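Local coordinates for chitosanase (PDB 7C6C), which hydrolyses internal beta-(1->4) linkages between glucosamine units of partly acetylated chitosan, as a secreted enzyme of glycosyl hydrolase family 46, at residues G2-K5 / D6-R9; G45-T48 / A49-D52; V64-N67 / K68-Y72; A196-D199 / T200-E203. All coordinates share one frame; numbering follows the deposited sequence.

Contact 1. Residues G2-K5 / D6-R9; sequences GLNK and DQKR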
# COMPACT_ATOMS: atom_id res chain seq x y z
N GLY A 2 9.98 -12.39 7.52
CA GLY A 2 8.83 -11.64 7.04
C GLY A 2 7.53 -12.12 7.64
O GLY A 2 7.45 -12.42 8.83
N LEU A 3 6.49 -12.17 6.82
CA LEU A 3 5.20 -12.73 7.21
C LEU A 3 5.08 -14.13 6.63
O LEU A 3 5.44 -14.36 5.47
CB LEU A 3 4.07 -11.84 6.69
CG LEU A 3 4.07 -10.42 7.27
CD1 LEU A 3 3.06 -9.54 6.54
CD2 LEU A 3 3.76 -10.47 8.76
N ASN A 4 4.60 -15.07 7.44
CA ASN A 4 4.36 -16.41 6.93
C ASN A 4 3.15 -16.40 6.00
O ASN A 4 2.52 -15.37 5.77
CB ASN A 4 4.31 -17.45 8.06
CG ASN A 4 3.04 -17.35 8.92
OD1 ASN A 4 2.00 -16.86 8.48
ND2 ASN A 4 3.13 -17.86 10.14
N LYS A 5 2.81 -17.56 5.44
CA LYS A 5 1.75 -17.62 4.42
C LYS A 5 0.44 -17.05 4.94
O LYS A 5 -0.17 -16.19 4.29
CB LYS A 5 1.57 -19.06 3.94
CG LYS A 5 0.53 -19.22 2.85
CD LYS A 5 0.62 -20.63 2.28
CE LYS A 5 -0.27 -20.81 1.06
NZ LYS A 5 -1.71 -20.88 1.41
N ASP A 6 -0.02 -17.51 6.11
CA ASP A 6 -1.28 -17.03 6.64
C ASP A 6 -1.20 -15.56 7.04
O ASP A 6 -2.12 -14.78 6.77
CB ASP A 6 -1.72 -17.85 7.86
CG ASP A 6 -2.18 -19.24 7.49
OD1 ASP A 6 -2.63 -19.44 6.35
OD2 ASP A 6 -2.13 -20.12 8.37
N GLN A 7 -0.12 -15.17 7.72
CA GLN A 7 0.01 -13.79 8.17
C GLN A 7 0.05 -12.83 6.99
O GLN A 7 -0.54 -11.74 7.04
CB GLN A 7 1.26 -13.61 9.01
CG GLN A 7 1.25 -14.38 10.31
CD GLN A 7 2.63 -14.54 10.91
OE1 GLN A 7 3.65 -14.47 10.21
NE2 GLN A 7 2.68 -14.78 12.21
N LYS A 8 0.77 -13.20 5.93
CA LYS A 8 0.87 -12.34 4.75
C LYS A 8 -0.49 -12.18 4.08
O LYS A 8 -0.86 -11.07 3.68
CB LYS A 8 1.89 -12.91 3.77
CG LYS A 8 2.29 -11.95 2.65
CD LYS A 8 3.47 -12.50 1.86
CE LYS A 8 3.89 -11.58 0.71
NZ LYS A 8 2.98 -11.66 -0.46
N ARG A 9 -1.24 -13.27 3.95
CA ARG A 9 -2.58 -13.19 3.40
C ARG A 9 -3.45 -12.26 4.23
O ARG A 9 -4.17 -11.41 3.69
CB ARG A 9 -3.22 -14.58 3.31
CG ARG A 9 -4.66 -14.51 2.78
CD ARG A 9 -5.40 -15.84 2.83
NE ARG A 9 -5.22 -16.56 4.08
CZ ARG A 9 -5.84 -16.30 5.23
NH1 ARG A 9 -6.72 -15.30 5.31
NH2 ARG A 9 -5.57 -17.06 6.29
O HOH W 1 6.02 -12.35 11.13
O HOH W 2 6.16 -14.77 10.80
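Gln7 OE1 is held firmly by the backbone N of Asn4, which donates to it at 3.0 Å, nearly straight at 169°. Water 2 lies 2.6 Å from Gln7 OE1 and probably donates to it as well, and water 1 lies 2.7 Å from Gly2 O. The two waters cannot serve every nearby acceptor at once, but water probably links Gly2 O to the same amide. The reciprocal bond runs from Gln7 N to Asn4 OD1 at 2.8 Å, with the donor nearly in line with the carbonyl bond. The two bonds between Asn4 and Gln7 make a capping box, with Asn4 as N-cap of helix 5-20, the first helix of the chain. Asn4 CG stands between its own backbone N and carbonyl carbon (chi1 72°), which carries OD1 over the first turn. The two side-chain amides lie stacked, their planes 18° apart, although the side chains as wholes cross at about a right angle. Gln7 NE2 is held from outside by Asn224 O. Ahead of the cap, Leu3 CB packs against the helix backbone, 3.6 Å from Lys8 N, and Leu3 CD2 lies 4.0 Å from Gln7 CB. Both Leu3 and Gln7 also touch Ala134 of helix 134-147.

Contact 2. Residues G45-T48 / A49-D52; sequences GFTT and ATGD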
# COMPACT_ATOMS: atom_id res chain seq x y z
N GLY A 45 -2.79 -0.20 -5.63
CA GLY A 45 -2.98 1.19 -6.01
C GLY A 45 -1.77 1.75 -6.72
O GLY A 45 -1.31 2.85 -6.40
N PHE A 46 -1.21 0.98 -7.66
CA PHE A 46 -0.14 1.49 -8.50
C PHE A 46 -0.63 2.73 -9.24
O PHE A 46 -1.71 2.71 -9.82
CB PHE A 46 0.24 0.43 -9.54
CG PHE A 46 0.52 -0.96 -9.00
CD1 PHE A 46 1.76 -1.28 -8.46
CD2 PHE A 46 -0.42 -1.98 -9.14
CE1 PHE A 46 2.03 -2.57 -8.03
CE2 PHE A 46 -0.14 -3.26 -8.71
CZ PHE A 46 1.08 -3.55 -8.16
N THR A 47 0.17 3.79 -9.28
CA THR A 47 -0.31 5.03 -9.87
C THR A 47 0.48 5.40 -11.12
O THR A 47 1.64 5.04 -11.29
CB THR A 47 -0.29 6.19 -8.87
OG1 THR A 47 1.03 6.35 -8.34
CG2 THR A 47 -1.28 5.94 -7.73
N THR A 48 -0.18 6.16 -12.00
CA THR A 48 0.46 6.59 -13.23
C THR A 48 1.41 7.78 -13.04
O THR A 48 2.30 7.96 -13.87
CB THR A 48 -0.58 6.87 -14.33
OG1 THR A 48 -1.55 7.81 -13.87
CG2 THR A 48 -1.29 5.59 -14.72
N ALA A 49 1.27 8.56 -11.97
CA ALA A 49 2.21 9.66 -11.74
C ALA A 49 3.55 9.19 -11.18
O ALA A 49 4.56 9.87 -11.37
CB ALA A 49 1.61 10.70 -10.80
N THR A 50 3.59 8.05 -10.48
CA THR A 50 4.78 7.63 -9.75
C THR A 50 5.70 6.72 -10.53
O THR A 50 6.87 6.57 -10.16
CB THR A 50 4.41 6.85 -8.49
OG1 THR A 50 3.71 5.66 -8.87
CG2 THR A 50 3.58 7.71 -7.57
N GLY A 51 5.21 6.08 -11.58
CA GLY A 51 6.00 5.08 -12.26
C GLY A 51 5.66 3.65 -11.89
O GLY A 51 6.06 2.74 -12.62
N ASP A 52 4.91 3.43 -10.81
CA ASP A 52 4.71 2.03 -10.45
C ASP A 52 3.68 1.34 -11.34
O ASP A 52 3.85 0.15 -11.63
CB ASP A 52 4.51 1.80 -8.94
CG ASP A 52 3.30 2.50 -8.39
OD1 ASP A 52 2.78 3.43 -9.03
OD2 ASP A 52 2.86 2.11 -7.28
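Just past Ala49, where the chain has left strand 46-47, Thr50 brings its hydroxyl to that of Thr47, OG1 to OG1 at 2.8 Å, a hydrogen bond in which either could donate. The two side chains meet at about a right angle, and the contact is tight, since Thr50 CG2 also lies 3.0 Å from Thr47 OG1. Each hydroxyl occupies the position between backbone N and carbonyl carbon (chi1 62° in Thr50). Thr50 OG1 further accepts from Asp52 N at 3.2 Å, almost straight at 172°, which defines an ST turn. Gly51 lies within it at the N-cap of helix 52-63, its positive phi letting the chain swing round from strand to helix. Asp52, the first helical residue, sends its carboxylate back to the strand: in the conformer given, one of two, Thr47 N donates to Asp52 OD1 at 2.6 Å, on the syn side but well out of the carboxylate plane. The exact carboxylate position is doubtful, because this OD1 comes too close to Thr50 OG1. In this conformer OD2 sits 3.3 Å from Phe46 CA and approaches the Phe46 ring obliquely. Phe46 packs on Val113 of helix 104-128 and Val56 of helix 52-63. On the strand side, Gly45 lies beside Glu19, the predicted proton donor, and the side chain of Thr47 comes within about 5 Å of that of Asp35, probably the nucleophile.

Contact 3. Residues V64-N67 / K68-Y72; sequences VPNN and KLKKY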
# COMPACT_ATOMS: atom_id res chain seq x y z
N VAL A 64 4.32 -11.00 -21.78
CA VAL A 64 3.30 -11.16 -22.81
C VAL A 64 3.51 -10.06 -23.84
O VAL A 64 2.88 -8.99 -23.76
CB VAL A 64 1.88 -11.12 -22.23
CG1 VAL A 64 0.83 -11.38 -23.32
CG2 VAL A 64 1.72 -12.11 -21.08
N PRO A 65 4.38 -10.27 -24.83
CA PRO A 65 4.64 -9.21 -25.81
C PRO A 65 3.38 -8.81 -26.56
O PRO A 65 2.49 -9.63 -26.80
CB PRO A 65 5.69 -9.85 -26.73
CG PRO A 65 6.39 -10.86 -25.86
CD PRO A 65 5.31 -11.40 -24.96
N ASN A 66 3.30 -7.53 -26.92
CA ASN A 66 2.26 -7.05 -27.84
C ASN A 66 0.85 -7.23 -27.28
O ASN A 66 -0.11 -7.44 -28.03
CB ASN A 66 2.42 -7.65 -29.24
CG ASN A 66 3.76 -7.31 -29.84
OD1 ASN A 66 4.35 -6.29 -29.49
ND2 ASN A 66 4.25 -8.14 -30.74
N ASN A 67 0.73 -7.10 -25.96
CA ASN A 67 -0.55 -7.19 -25.27
C ASN A 67 -1.35 -5.89 -25.43
O ASN A 67 -0.88 -4.91 -26.02
CB ASN A 67 -0.29 -7.49 -23.80
CG ASN A 67 0.47 -6.38 -23.12
OD1 ASN A 67 -0.10 -5.32 -22.83
ND2 ASN A 67 1.77 -6.58 -22.90
N LYS A 68 -2.57 -5.87 -24.88
CA LYS A 68 -3.47 -4.74 -25.08
C LYS A 68 -3.01 -3.46 -24.38
O LYS A 68 -3.54 -2.39 -24.69
CB LYS A 68 -4.89 -5.09 -24.62
CG LYS A 68 -5.08 -5.13 -23.11
CD LYS A 68 -6.52 -5.51 -22.74
CE LYS A 68 -6.81 -6.98 -23.02
NZ LYS A 68 -8.25 -7.30 -22.85
N LEU A 69 -2.08 -3.55 -23.45
CA LEU A 69 -1.59 -2.38 -22.75
C LEU A 69 -0.28 -1.84 -23.31
O LEU A 69 0.13 -0.74 -22.93
CB LEU A 69 -1.42 -2.68 -21.26
CG LEU A 69 -2.69 -3.03 -20.48
CD1 LEU A 69 -2.35 -3.44 -19.05
CD2 LEU A 69 -3.70 -1.89 -20.49
N LYS A 70 0.38 -2.57 -24.22
CA LYS A 70 1.68 -2.14 -24.73
C LYS A 70 1.62 -0.72 -25.29
O LYS A 70 2.54 0.07 -25.07
CB LYS A 70 2.17 -3.11 -25.81
CG LYS A 70 3.44 -2.64 -26.50
CD LYS A 70 3.85 -3.51 -27.67
CE LYS A 70 5.04 -2.90 -28.41
NZ LYS A 70 5.38 -3.64 -29.65
N LYS A 71 0.55 -0.38 -26.01
CA LYS A 71 0.49 0.92 -26.67
C LYS A 71 0.46 2.08 -25.69
O LYS A 71 0.71 3.22 -26.10
CB LYS A 71 -0.72 1.00 -27.62
CG LYS A 71 -2.06 1.20 -26.93
CD LYS A 71 -3.14 1.52 -27.95
CE LYS A 71 -4.38 2.10 -27.28
NZ LYS A 71 -5.36 2.61 -28.27
N TYR A 72 0.17 1.82 -24.41
CA TYR A 72 0.16 2.87 -23.42
C TYR A 72 1.54 3.14 -22.83
O TYR A 72 1.69 4.11 -22.09
CB TYR A 72 -0.83 2.55 -22.29
CG TYR A 72 -2.24 2.44 -22.79
CD1 TYR A 72 -2.97 3.58 -23.11
CD2 TYR A 72 -2.85 1.21 -22.96
CE1 TYR A 72 -4.27 3.49 -23.58
CE2 TYR A 72 -4.14 1.11 -23.43
CZ TYR A 72 -4.85 2.25 -23.74
OH TYR A 72 -6.13 2.13 -24.21
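Asn67 OD1 meets the backbone of the following turn, accepting from Leu69 N at 2.7 Å with an N-H...O angle of 142°. The donor is slightly tilted from the carbonyl plane. The backbone closes the same turn when Lys70 N donates to Asn67 O at 3.2 Å, from above the carbonyl plane. This is a type I beta turn from Asn67 to Lys70, directly after a type II turn from Val64 to Asn67; together they carry the chain from helix 52-63 toward helix 73-82. Beside them, Lys70 NZ donates to Asn66 OD1 at 2.8 Å. The two side chains lie alongside each other and point the same way, and the lysine reaches the oxygen because its chain is extended throughout, with CG opposite the backbone N (chi1 173°). Lys70 CD passes 3.4 Å from the same Asn66 OD1.

What positions Asn67 is the other end of its amide. Asn67 ND2 donates to Val64 O at 2.8 Å, almost straight and with the acceptor 2° from the amide plane; it also bonds to Thr61 OG1 on the preceding helix. Farther out, Leu69 packs among Val57, Ala96 and Phe106, and Lys68 NZ bonds to Ser99 OG, anchoring the turn to helices 52-63, 93-99 and 104-128. One amide thus serves both turns, its NH2 bracing the first and its oxygen the second, which fixes its rotation, while the exposed Lys70 ammonium sets a charged donor on a neutral carbonyl and probably polarises the Asn66 C=O.

Contact 4. Residues A196-D199 / T200-E203; sequences ANHD and TRDE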
# COMPACT_ATOMS: atom_id res chain seq x y z
N ALA A 196 2.46 16.49 4.08
CA ALA A 196 3.22 17.53 3.41
C ALA A 196 2.74 17.74 1.98
O ALA A 196 2.76 18.86 1.47
CB ALA A 196 4.71 17.19 3.44
N ASN A 197 2.30 16.67 1.33
CA ASN A 197 1.83 16.72 -0.05
C ASN A 197 0.36 17.13 -0.04
O ASN A 197 -0.52 16.34 0.30
CB ASN A 197 2.03 15.35 -0.69
CG ASN A 197 1.35 15.21 -2.04
OD1 ASN A 197 1.00 16.20 -2.69
ND2 ASN A 197 1.17 13.98 -2.47
N HIS A 198 0.09 18.39 -0.41
CA HIS A 198 -1.27 18.90 -0.36
C HIS A 198 -2.19 18.19 -1.34
O HIS A 198 -3.40 18.14 -1.12
CB HIS A 198 -1.30 20.40 -0.62
CG HIS A 198 -0.60 21.21 0.43
ND1 HIS A 198 -0.43 22.57 0.33
CD2 HIS A 198 -0.02 20.84 1.60
CE1 HIS A 198 0.22 23.01 1.40
NE2 HIS A 198 0.48 21.98 2.18
N ASP A 199 -1.64 17.63 -2.43
CA ASP A 199 -2.47 16.98 -3.44
C ASP A 199 -3.28 15.84 -2.84
O ASP A 199 -4.38 15.53 -3.33
CB ASP A 199 -1.59 16.37 -4.56
CG ASP A 199 -0.92 17.41 -5.44
OD1 ASP A 199 -1.33 18.59 -5.43
OD2 ASP A 199 0.03 17.02 -6.18
N THR A 200 -2.76 15.19 -1.80
CA THR A 200 -3.32 13.95 -1.30
C THR A 200 -4.13 14.12 -0.01
O THR A 200 -4.54 13.13 0.59
CB THR A 200 -2.20 12.91 -1.12
OG1 THR A 200 -2.78 11.60 -1.01
CG2 THR A 200 -1.35 13.19 0.12
N ARG A 201 -4.34 15.36 0.42
CA ARG A 201 -5.07 15.63 1.66
C ARG A 201 -6.46 15.02 1.73
O ARG A 201 -6.79 14.33 2.68
CB ARG A 201 -5.23 17.13 1.87
CG ARG A 201 -3.99 17.85 2.32
CD ARG A 201 -4.20 19.34 2.13
NE ARG A 201 -3.29 20.15 2.92
CZ ARG A 201 -3.13 21.45 2.77
NH1 ARG A 201 -2.28 22.11 3.54
NH2 ARG A 201 -3.83 22.10 1.84
N ASP A 202 -7.28 15.31 0.73
CA ASP A 202 -8.66 14.82 0.74
C ASP A 202 -8.71 13.31 0.84
O ASP A 202 -9.44 12.75 1.66
CB ASP A 202 -9.39 15.27 -0.52
CG ASP A 202 -9.88 16.71 -0.46
OD1 ASP A 202 -9.69 17.38 0.57
OD2 ASP A 202 -10.44 17.16 -1.48
N GLU A 203 -7.93 12.62 0.00
CA GLU A 203 -7.98 11.17 -0.01
C GLU A 203 -7.41 10.59 1.28
O GLU A 203 -7.98 9.64 1.84
CB GLU A 203 -7.23 10.63 -1.23
CG GLU A 203 -7.34 9.13 -1.41
CD GLU A 203 -8.75 8.66 -1.77
OE1 GLU A 203 -9.56 9.48 -2.26
OE2 GLU A 203 -9.06 7.48 -1.54
O HOH W 3 -6.61 13.90 -2.28
O HOH W 4 -6.60 17.12 -1.45
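Arg201 and His198 form a guanidinium-on-imidazole stack at the start of helix 201-205, where a 3-10 segment beginning at His198 leads into the helix. From the helix backbone, Arg201 CB lies 3.6 Å from His198 O. CG and CD follow the same carbonyl, with CG 3.5 Å from His198 O, so the aliphatic part runs back along the preceding turn. The chain stays extended from CG to NE, and the first torsion, with CG opposite the carbonyl carbon (chi1 -75°), directs it to the histidine. NE passes His198 CD2, and CZ comes down over the ring, 3.4 Å from CD2. Ring and guanidinium are nearly parallel, their planes 14° apart and their centres 3.5 Å from each other. NH2 lies toward CG and ND1, whereas NH1 sits over the ring face toward its rim. Such a flat pairing probably disfavours a protonated imidazole.

The backbone beneath is held by Thr200 N donating to Asn197 O at 3.3 Å, and by a weak bond from Arg201 N to His198 O. Asn197 OD1 accepts from Asp199 N at 3.0 Å, an Asx turn in which the donor stands above the carbonyl plane. Thr200 turns its OG1 to Arg37 NH1, and its side chain is about 4 Å from that of Asp35, probably the nucleophile, so this turn probably borders the active site. Water 3 joins Asp199 O to Glu203 N. At the tip of the stack, Arg201 NH1 rests 3.1 Å from His198 NE2, too poorly angled for a hydrogen bond.

Contact 2 is the buried one, contact 1 is partly buried, and contacts 3 and 4 are surface turns. Contacts 2 and 3 sit at the two ends of helix 52-63, their centres about 17 Å apart. Contacts 2 and 4 both approach Asp35, with centres about 16 Å apart, whereas contacts 1 and 3 lie away from the annotated sites. Side-chain oxygens accept from backbone N-H groups in all four, but differently: an amide capping box at contact 1, a hydroxyl and, in the conformer given, a carboxylate at contact 2, one amide shared by two turns at contact 3, and an Asx turn at contact 4, which adds the cationic stack. Contacts 1 and 4 lie on opposite sides of the chain's centre.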